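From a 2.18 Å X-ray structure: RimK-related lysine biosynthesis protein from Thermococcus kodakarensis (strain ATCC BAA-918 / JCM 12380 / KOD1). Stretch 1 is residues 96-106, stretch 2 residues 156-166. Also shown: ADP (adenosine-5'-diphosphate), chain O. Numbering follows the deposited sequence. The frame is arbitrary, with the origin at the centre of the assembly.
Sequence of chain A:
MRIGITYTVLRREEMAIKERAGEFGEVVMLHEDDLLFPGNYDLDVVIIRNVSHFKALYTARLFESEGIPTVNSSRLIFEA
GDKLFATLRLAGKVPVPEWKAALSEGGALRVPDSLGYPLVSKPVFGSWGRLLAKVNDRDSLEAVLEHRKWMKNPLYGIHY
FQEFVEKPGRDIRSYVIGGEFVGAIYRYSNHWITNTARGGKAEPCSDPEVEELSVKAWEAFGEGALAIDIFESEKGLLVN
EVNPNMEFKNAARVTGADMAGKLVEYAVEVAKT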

ATOM      1  N   VAL A  96      -6.957  49.853 -28.799  1.00 45.42           N
ATOM      2  CA  VAL A  96      -7.997  49.401 -27.869  1.00 46.06           C
ATOM      3  C   VAL A  96      -8.373  50.563 -26.949  1.00 44.98           C
ATOM      4  O   VAL A  96      -7.586  51.471 -26.774  1.00 43.59           O
ATOM      5  CB  VAL A  96      -7.492  48.231 -26.994  1.00 45.99           C
ATOM      6  CG1 VAL A  96      -7.180  47.012 -27.857  1.00 45.75           C
ATOM      7  CG2 VAL A  96      -6.267  48.640 -26.179  1.00 46.54           C
ATOM      8  N   PRO A  97      -9.566  50.535 -26.345  1.00 44.24           N
ATOM      9  CA  PRO A  97      -9.795  51.568 -25.354  1.00 45.00           C
ATOM     10  C   PRO A  97      -8.777  51.469 -24.227  1.00 44.53           C
ATOM     11  O   PRO A  97      -8.273  50.381 -23.929  1.00 43.89           O
ATOM     12  CB  PRO A  97     -11.195  51.256 -24.821  1.00 44.52           C
ATOM     13  CG  PRO A  97     -11.826  50.391 -25.856  1.00 44.89           C
ATOM     14  CD  PRO A  97     -10.692  49.594 -26.424  1.00 45.13           C
ATOM     15  N   GLU A  98      -8.463  52.608 -23.634  1.00 45.22           N
ATOM     16  CA  GLU A  98      -7.682  52.656 -22.403  1.00 47.34           C
ATOM     17  C   GLU A  98      -8.309  51.748 -21.371  1.00 42.28           C
ATOM     18  O   GLU A  98      -9.515  51.810 -21.159  1.00 37.00           O
ATOM     19  CB  GLU A  98      -7.672  54.061 -21.831  1.00 51.77           C
ATOM     20  CG  GLU A  98      -6.307  54.507 -21.387  1.00 61.89           C
ATOM     21  CD  GLU A  98      -5.611  55.254 -22.493  1.00 68.05           C
ATOM     22  OE1 GLU A  98      -4.802  54.621 -23.211  1.00 73.83           O
ATOM     23  OE2 GLU A  98      -5.917  56.461 -22.656  1.00 70.52           O
ATOM     24  N   TRP A  99      -7.488  50.935 -20.712  1.00 40.25           N
ATOM     25  CA  TRP A  99      -7.983  49.973 -19.747  1.00 39.45           C
ATOM     26  C   TRP A  99      -7.107  49.910 -18.514  1.00 39.28           C
ATOM     27  O   TRP A  99      -5.948  50.329 -18.517  1.00 38.03           O
ATOM     28  CB  TRP A  99      -8.078  48.581 -20.380  1.00 38.77           C
ATOM     29  CG  TRP A  99      -6.755  48.053 -20.773  1.00 38.58           C
ATOM     30  CD1 TRP A  99      -6.065  48.333 -21.917  1.00 39.97           C
ATOM     31  CD2 TRP A  99      -5.934  47.175 -20.009  1.00 38.97           C
ATOM     32  NE1 TRP A  99      -4.856  47.677 -21.914  1.00 40.35           N
ATOM     33  CE2 TRP A  99      -4.751  46.957 -20.753  1.00 40.31           C
ATOM     34  CE3 TRP A  99      -6.077  46.554 -18.760  1.00 39.05           C
ATOM     35  CZ2 TRP A  99      -3.726  46.133 -20.298  1.00 40.71           C
ATOM     36  CZ3 TRP A  99      -5.061  45.743 -18.308  1.00 39.79           C
ATOM     37  CH2 TRP A  99      -3.898  45.532 -19.079  1.00 40.49           C
ATOM     38  N   LYS A 100      -7.677  49.349 -17.456  1.00 39.32           N
ATOM     39  CA  LYS A 100      -6.970  49.198 -16.200  1.00 40.51           C
ATOM     40  C   LYS A 100      -7.519  47.962 -15.485  1.00 39.15           C
ATOM     41  O   LYS A 100      -8.711  47.662 -15.583  1.00 40.03           O
ATOM     42  CB  LYS A 100      -7.157  50.461 -15.368  1.00 43.26           C
ATOM     43  CG  LYS A 100      -6.022  50.765 -14.406  1.00 45.86           C
ATOM     44  CD  LYS A 100      -4.814  51.386 -15.088  1.00 45.72           C
ATOM     45  CE  LYS A 100      -3.674  51.491 -14.088  1.00 46.93           C
ATOM     46  NZ  LYS A 100      -2.465  52.119 -14.677  1.00 50.33           N
ATOM     47  N   ALA A 101      -6.640  47.222 -14.817  1.00 37.33           N
ATOM     48  CA  ALA A 101      -7.047  46.057 -14.060  1.00 37.99           C
ATOM     49  C   ALA A 101      -6.479  46.101 -12.643  1.00 37.62           C
ATOM     50  O   ALA A 101      -5.302  46.452 -12.423  1.00 37.39           O
ATOM     51  CB  ALA A 101      -6.620  44.777 -14.772  1.00 37.99           C
ATOM     52  N   ALA A 102      -7.336  45.768 -11.687  1.00 36.61           N
ATOM     53  CA  ALA A 102      -6.953  45.665 -10.283  1.00 37.14           C
ATOM     54  C   ALA A 102      -7.372  44.307  -9.731  1.00 37.45           C
ATOM     55  O   ALA A 102      -8.260  43.632 -10.283  1.00 36.39           O
ATOM     56  CB  ALA A 102      -7.583  46.793  -9.477  1.00 36.72           C
ATOM     57  N   LEU A 103      -6.740  43.934  -8.626  1.00 37.45           N
ATOM     58  CA  LEU A 103      -6.880  42.614  -8.045  1.00 39.00           C
ATOM     59  C   LEU A 103      -7.557  42.646  -6.684  1.00 40.97           C
ATOM     60  O   LEU A 103      -7.646  41.619  -6.022  1.00 42.44           O
ATOM     61  CB  LEU A 103      -5.499  41.965  -7.907  1.00 39.86           C
ATOM     62  CG  LEU A 103      -4.908  41.293  -9.140  1.00 39.32           C
ATOM     63  CD1 LEU A 103      -5.865  40.251  -9.700  1.00 40.57           C
ATOM     64  CD2 LEU A 103      -4.538  42.306 -10.209  1.00 41.47           C
ATOM     65  N   SER A 104      -8.009  43.825  -6.264  1.00 40.53           N
ATOM     66  CA  SER A 104      -8.781  43.971  -5.046  1.00 40.50           C
ATOM     67  C   SER A 104      -9.615  45.257  -5.104  1.00 41.48           C
ATOM     68  O   SER A 104      -9.360  46.153  -5.932  1.00 40.09           O
ATOM     69  CB  SER A 104      -7.865  43.998  -3.825  1.00 40.46           C
ATOM     70  OG  SER A 104      -7.136  45.210  -3.765  1.00 40.32           O
ATOM     71  N   GLU A 105     -10.594  45.330  -4.213  1.00 41.96           N
ATOM     72  CA  GLU A 105     -11.448  46.508  -4.056  1.00 47.22           C
ATOM     73  C   GLU A 105     -10.614  47.765  -3.815  1.00 46.28           C
ATOM     74  O   GLU A 105     -10.863  48.806  -4.423  1.00 45.85           O
ATOM     75  CB  GLU A 105     -12.448  46.297  -2.905  1.00 53.36           C
ATOM     76  CG  GLU A 105     -13.279  47.531  -2.549  1.00 62.39           C
ATOM     77  CD  GLU A 105     -14.298  47.303  -1.435  1.00 68.33           C
ATOM     78  OE1 GLU A 105     -14.332  46.184  -0.868  1.00 71.09           O
ATOM     79  OE2 GLU A 105     -15.061  48.257  -1.124  1.00 73.14           O
ATOM     80  N   GLY A 106      -9.623  47.655  -2.940  1.00 45.34           N
ATOM     81  CA  GLY A 106      -8.760  48.780  -2.596  1.00 45.98           C
ATOM     82  C   GLY A 106      -7.883  49.223  -3.748  1.00 45.56           C
ATOM     83  O   GLY A 106      -7.594  50.412  -3.906  1.00 46.79           O
ATOM     84  N   TYR A 156     -15.425  37.677 -10.013  1.00 38.76           N
ATOM     85  CA  TYR A 156     -15.865  39.057  -9.866  1.00 41.86           C
ATOM     86  C   TYR A 156     -14.887  39.860  -9.033  1.00 42.01           C
ATOM     87  O   TYR A 156     -15.078  41.049  -8.874  1.00 43.80           O
ATOM     88  CB  TYR A 156     -17.247  39.146  -9.216  1.00 42.94           C
ATOM     89  CG  TYR A 156     -18.351  38.620 -10.077  1.00 43.21           C
ATOM     90  CD1 TYR A 156     -18.504  39.065 -11.377  1.00 45.95           C
ATOM     91  CD2 TYR A 156     -19.259  37.687  -9.591  1.00 44.50           C
ATOM     92  CE1 TYR A 156     -19.520  38.584 -12.184  1.00 48.83           C
ATOM     93  CE2 TYR A 156     -20.286  37.207 -10.390  1.00 44.81           C
ATOM     94  CZ  TYR A 156     -20.412  37.662 -11.686  1.00 46.46           C
ATOM     95  OH  TYR A 156     -21.407  37.193 -12.516  1.00 46.85           O
ATOM     96  N   GLY A 157     -13.875  39.201  -8.469  1.00 41.32           N
ATOM     97  CA  GLY A 157     -12.795  39.875  -7.762  1.00 42.73           C
ATOM     98  C   GLY A 157     -11.624  40.275  -8.657  1.00 41.72           C
ATOM     99  O   GLY A 157     -10.630  40.818  -8.176  1.00 43.35           O
ATOM    100  N   ILE A 158     -11.722  39.987  -9.954  1.00 40.99           N
ATOM    101  CA  ILE A 158     -10.783  40.519 -10.934  1.00 39.08           C
ATOM    102  C   ILE A 158     -11.455  41.755 -11.530  1.00 38.71           C
ATOM    103  O   ILE A 158     -12.485  41.656 -12.215  1.00 37.80           O
ATOM    104  CB  ILE A 158     -10.468  39.492 -12.036  1.00 40.70           C
ATOM    105  CG1 ILE A 158     -10.125  38.130 -11.423  1.00 43.19           C
ATOM    106  CG2 ILE A 158      -9.337  39.992 -12.923  1.00 41.63           C
ATOM    107  CD1 ILE A 158      -9.000  38.139 -10.411  1.00 44.10           C
ATOM    108  N   HIS A 159     -10.877  42.918 -11.260  1.00 38.66           N
ATOM    109  CA  HIS A 159     -11.514  44.191 -11.588  1.00 38.57           C
ATOM    110  C   HIS A 159     -10.953  44.794 -12.855  1.00 39.06           C
ATOM    111  O   HIS A 159      -9.816  45.271 -12.868  1.00 41.08           O
ATOM    112  CB  HIS A 159     -11.354  45.159 -10.431  1.00 39.50           C
ATOM    113  CG  HIS A 159     -11.986  44.675  -9.173  1.00 41.21           C
ATOM    114  ND1 HIS A 159     -13.344  44.736  -8.956  1.00 42.34           N
ATOM    115  CD2 HIS A 159     -11.455  44.082  -8.082  1.00 42.73           C
ATOM    116  CE1 HIS A 159     -13.620  44.214  -7.775  1.00 42.81           C
ATOM    117  NE2 HIS A 159     -12.489  43.822  -7.220  1.00 43.19           N
ATOM    118  N   TYR A 160     -11.772  44.778 -13.909  1.00 37.22           N
ATOM    119  CA  TYR A 160     -11.390  45.215 -15.243  1.00 37.01           C
ATOM    120  C   TYR A 160     -12.238  46.402 -15.638  1.00 37.41           C
ATOM    121  O   TYR A 160     -13.483  46.369 -15.522  1.00 35.08           O
ATOM    122  CB  TYR A 160     -11.600  44.065 -16.234  1.00 37.70           C
ATOM    123  CG  TYR A 160     -11.371  44.412 -17.686  1.00 37.83           C
ATOM    124  CD1 TYR A 160     -10.115  44.324 -18.255  1.00 39.33           C
ATOM    125  CD2 TYR A 160     -12.428  44.827 -18.490  1.00 40.08           C
ATOM    126  CE1 TYR A 160      -9.911  44.631 -19.593  1.00 39.68           C
ATOM    127  CE2 TYR A 160     -12.240  45.144 -19.822  1.00 39.44           C
ATOM    128  CZ  TYR A 160     -10.987  45.029 -20.376  1.00 40.28           C
ATOM    129  OH  TYR A 160     -10.817  45.339 -21.704  1.00 40.57           O
ATOM    130  N   PHE A 161     -11.565  47.449 -16.114  1.00 36.03           N
ATOM    131  CA  PHE A 161     -12.202  48.731 -16.405  1.00 36.12           C
ATOM    132  C   PHE A 161     -11.687  49.296 -17.726  1.00 36.17           C
ATOM    133  O   PHE A 161     -10.558  49.059 -18.094  1.00 36.26           O
ATOM    134  CB  PHE A 161     -11.846  49.762 -15.330  1.00 36.47           C
ATOM    135  CG  PHE A 161     -12.347  49.440 -13.960  1.00 37.77           C
ATOM    136  CD1 PHE A 161     -13.623  49.811 -13.568  1.00 38.47           C
ATOM    137  CD2 PHE A 161     -11.527  48.817 -13.034  1.00 39.87           C
ATOM    138  CE1 PHE A 161     -14.078  49.555 -12.284  1.00 38.36           C
ATOM    139  CE2 PHE A 161     -11.983  48.550 -11.752  1.00 39.54           C
ATOM    140  CZ  PHE A 161     -13.259  48.921 -11.378  1.00 38.21           C
ATOM    141  N   GLN A 162     -12.529  50.054 -18.416  1.00 38.25           N
ATOM    142  CA  GLN A 162     -12.117  50.844 -19.570  1.00 40.44           C
ATOM    143  C   GLN A 162     -12.549  52.286 -19.385  1.00 38.50           C
ATOM    144  O   GLN A 162     -13.459  52.567 -18.619  1.00 39.36           O
ATOM    145  CB  GLN A 162     -12.781  50.328 -20.844  1.00 41.35           C
ATOM    146  CG  GLN A 162     -12.300  48.976 -21.325  1.00 42.58           C
ATOM    147  CD  GLN A 162     -13.086  48.504 -22.538  1.00 41.22           C
ATOM    148  OE1 GLN A 162     -14.295  48.650 -22.582  1.00 41.16           O
ATOM    149  NE2 GLN A 162     -12.402  47.938 -23.518  1.00 41.68           N
ATOM    150  N   GLU A 163     -11.883  53.197 -20.081  1.00 38.81           N
ATOM    151  CA  GLU A 163     -12.425  54.537 -20.297  1.00 40.84           C
ATOM    152  C   GLU A 163     -13.795  54.420 -20.957  1.00 40.37           C
ATOM    153  O   GLU A 163     -14.003  53.540 -21.792  1.00 39.81           O
ATOM    154  CB  GLU A 163     -11.502  55.360 -21.207  1.00 41.48           C
ATOM    155  CG  GLU A 163     -11.402  54.838 -22.634  1.00 43.79           C
ATOM    156  CD  GLU A 163     -10.448  55.636 -23.507  1.00 47.15           C
ATOM    157  OE1 GLU A 163     -10.219  56.824 -23.230  1.00 51.21           O
ATOM    158  OE2 GLU A 163      -9.907  55.068 -24.473  1.00 47.56           O
ATOM    159  N   PHE A 164     -14.725  55.302 -20.605  1.00 42.43           N
ATOM    160  CA  PHE A 164     -15.997  55.353 -21.326  1.00 41.94           C
ATOM    161  C   PHE A 164     -15.752  55.983 -22.691  1.00 42.15           C
ATOM    162  O   PHE A 164     -15.290  57.120 -22.791  1.00 42.46           O
ATOM    163  CB  PHE A 164     -17.053  56.141 -20.565  1.00 42.55           C
ATOM    164  CG  PHE A 164     -18.355  56.298 -21.313  1.00 42.74           C
ATOM    165  CD1 PHE A 164     -19.249  55.238 -21.417  1.00 42.17           C
ATOM    166  CD2 PHE A 164     -18.698  57.510 -21.894  1.00 42.88           C
ATOM    167  CE1 PHE A 164     -20.449  55.382 -22.096  1.00 41.54           C
ATOM    168  CE2 PHE A 164     -19.904  57.659 -22.565  1.00 42.38           C
ATOM    169  CZ  PHE A 164     -20.774  56.591 -22.678  1.00 41.39           C
ATOM    170  N   VAL A 165     -16.043  55.228 -23.743  1.00 42.44           N
ATOM    171  CA  VAL A 165     -15.882  55.725 -25.097  1.00 43.04           C
ATOM    172  C   VAL A 165     -17.205  56.313 -25.584  1.00 43.98           C
ATOM    173  O   VAL A 165     -18.248  55.663 -25.492  1.00 43.35           O
ATOM    174  CB  VAL A 165     -15.393  54.615 -26.038  1.00 42.95           C
ATOM    175  CG1 VAL A 165     -15.271  55.142 -27.457  1.00 44.38           C
ATOM    176  CG2 VAL A 165     -14.067  54.053 -25.544  1.00 41.91           C
ATOM    177  N   GLU A 166     -17.153  57.547 -26.090  1.00 46.10           N
ATOM    178  CA  GLU A 166     -18.333  58.227 -26.617  1.00 47.87           C
ATOM    179  C   GLU A 166     -18.525  57.799 -28.057  1.00 48.12           C
ATOM    180  O   GLU A 166     -17.877  58.320 -28.957  1.00 47.95           O
ATOM    181  CB  GLU A 166     -18.182  59.747 -26.523  1.00 50.61           C
ATOM    182  CG  GLU A 166     -18.119  60.263 -25.091  1.00 54.43           C
ATOM    183  CD  GLU A 166     -17.923  61.767 -25.007  1.00 60.07           C
ATOM    184  OE1 GLU A 166     -17.274  62.220 -24.045  1.00 63.81           O
ATOM    185  OE2 GLU A 166     -18.405  62.502 -25.900  1.00 66.02           O
TER
HETATM  186  PB  ADP O 301     -20.071  41.838 -23.669  1.00 39.40           P
HETATM  187  O1B ADP O 301     -20.724  42.192 -24.976  1.00 38.60           O
HETATM  188  O2B ADP O 301     -21.027  41.740 -22.504  1.00 35.17           O
HETATM  189  O3B ADP O 301     -19.138  40.653 -23.709  1.00 37.34           O
HETATM  190  PA  ADP O 301     -18.727  44.347 -24.202  1.00 36.71           P
HETATM  191  O1A ADP O 301     -18.790  43.983 -25.672  1.00 38.17           O
HETATM  192  O2A ADP O 301     -17.411  44.864 -23.718  1.00 32.63           O
HETATM  193  O3A ADP O 301     -19.170  43.122 -23.264  1.00 36.49           O
HETATM  194  O5' ADP O 301     -19.845  45.448 -23.876  1.00 33.36           O
HETATM  195  C5' ADP O 301     -21.157  45.344 -24.382  1.00 32.34           C
HETATM  196  C4' ADP O 301     -21.545  46.638 -25.077  1.00 33.10           C
HETATM  197  O4' ADP O 301     -21.487  47.719 -24.139  1.00 31.75           O
HETATM  198  C3' ADP O 301     -20.656  47.034 -26.245  1.00 32.87           C
HETATM  199  O3' ADP O 301     -21.115  46.466 -27.482  1.00 32.72           O
HETATM  200  C2' ADP O 301     -20.783  48.545 -26.221  1.00 31.13           C
HETATM  201  O2' ADP O 301     -21.966  48.994 -26.878  1.00 30.90           O
HETATM  202  C1' ADP O 301     -20.940  48.877 -24.756  1.00 31.29           C
HETATM  203  N9  ADP O 301     -19.630  49.173 -24.158  1.00 31.00           N
HETATM  204  C8  ADP O 301     -18.802  48.289 -23.565  1.00 31.58           C
HETATM  205  N7  ADP O 301     -17.671  48.878 -23.137  1.00 31.45           N
HETATM  206  C5  ADP O 301     -17.770  50.176 -23.479  1.00 30.78           C
HETATM  207  C6  ADP O 301     -16.941  51.368 -23.313  1.00 29.16           C
HETATM  208  N6  ADP O 301     -15.743  51.287 -22.695  1.00 28.90           N
HETATM  209  N1  ADP O 301     -17.419  52.530 -23.802  1.00 28.90           N
HETATM  210  C2  ADP O 301     -18.605  52.623 -24.419  1.00 29.36           C
HETATM  211  N3  ADP O 301     -19.419  51.585 -24.607  1.00 29.48           N
HETATM  212  C4  ADP O 301     -19.060  50.363 -24.159  1.00 30.68           C
HETATM  213  O   HOH W   1      -9.656  47.946 -23.669  1.00 40.84           O

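The two stretches form an antiparallel β-ladder, held mainly by backbone hydrogen bonds and extended at one end by a glutamate side chain and a bridging water, next to the adenine of ADP. The strand axes of 99-102 and 159-163 approach to 4.6 Å, and their N-to-C directions differ by 162°, close to ideal antiparallel geometry.

The register follows from alternating pairs. Lys100 and Phe161 make a hydrogen-bonded pair, Lys100 N donating to Phe161 O at 3.0 Å (N-H...O angle 157°) and Phe161 N to Lys100 O at 2.9 Å (147°). Ala102 and His159 repeat the pattern, with Ala102 N to His159 O at 2.8 Å (164°) and His159 N to Ala102 O at 2.9 Å (157°). The non-hydrogen-bonded pairs alternate with these: Ala101-Tyr160 lies between the two, and Trp99-Gln162 lies on the Glu98/Glu163 side of Lys100-Phe161; their CA atoms come closer, at 4.6 Å for Ala101-Tyr160 and 4.2 Å for Trp99-Gln162. Here CA-H...O contacts supplement the ladder: Ala101 CA lies 3.1 Å from His159 O, and Trp99 CA 3.2 Å from Phe161 O.

Beyond the paired strand residues, Glu163 N donates to Glu98 O at 2.9 Å, while the return bond uses a side chain: Glu98 N donates to Glu163 OE2 at 3.0 Å, with an angle of 161°. The carboxylate thus takes the acceptor role that carbonyls fill further along. The carboxylates of the two glutamates are not partners; Glu98 OE2 and Glu163 OE1, 4.4 Å apart, bring like charges near each other.

Side chains sort by sheet face. Trp99, Ala101, Tyr160 and Gln162 share one, where Trp99 CE3 meets Tyr160 CE1 at 4.4 Å, a loose apolar contact of oblique geometry. Lys100, Ala102, His159 and Phe161 share the other. The small Ala102 sits beside His159, CB to CB at 4.2 Å, and the imidazole reaches past it, placing His159 CD2 3.6 Å from Ser104 O. Past the strands, Leu103 CD1 packs on Ile158 CD1 at 3.8 Å; both CA-to-CB bonds point away, but the side-chain ends come nearer.

At the other end, Pro97 CB touches Val165 CG2 at 4.1 Å. A water donates to Pro97 O at 2.8 Å and accepts from Gln162 NE2 at 2.8 Å, so the amide nitrogen is linked to stretch 1 through solvent. The amide oxygen of Gln162 is turned to the nucleotide: ADP N6 donates to Gln162 OE1 and to Glu163 O, both at 3.0 Å, while Val165 N donates to ADP N1 at 3.0 Å.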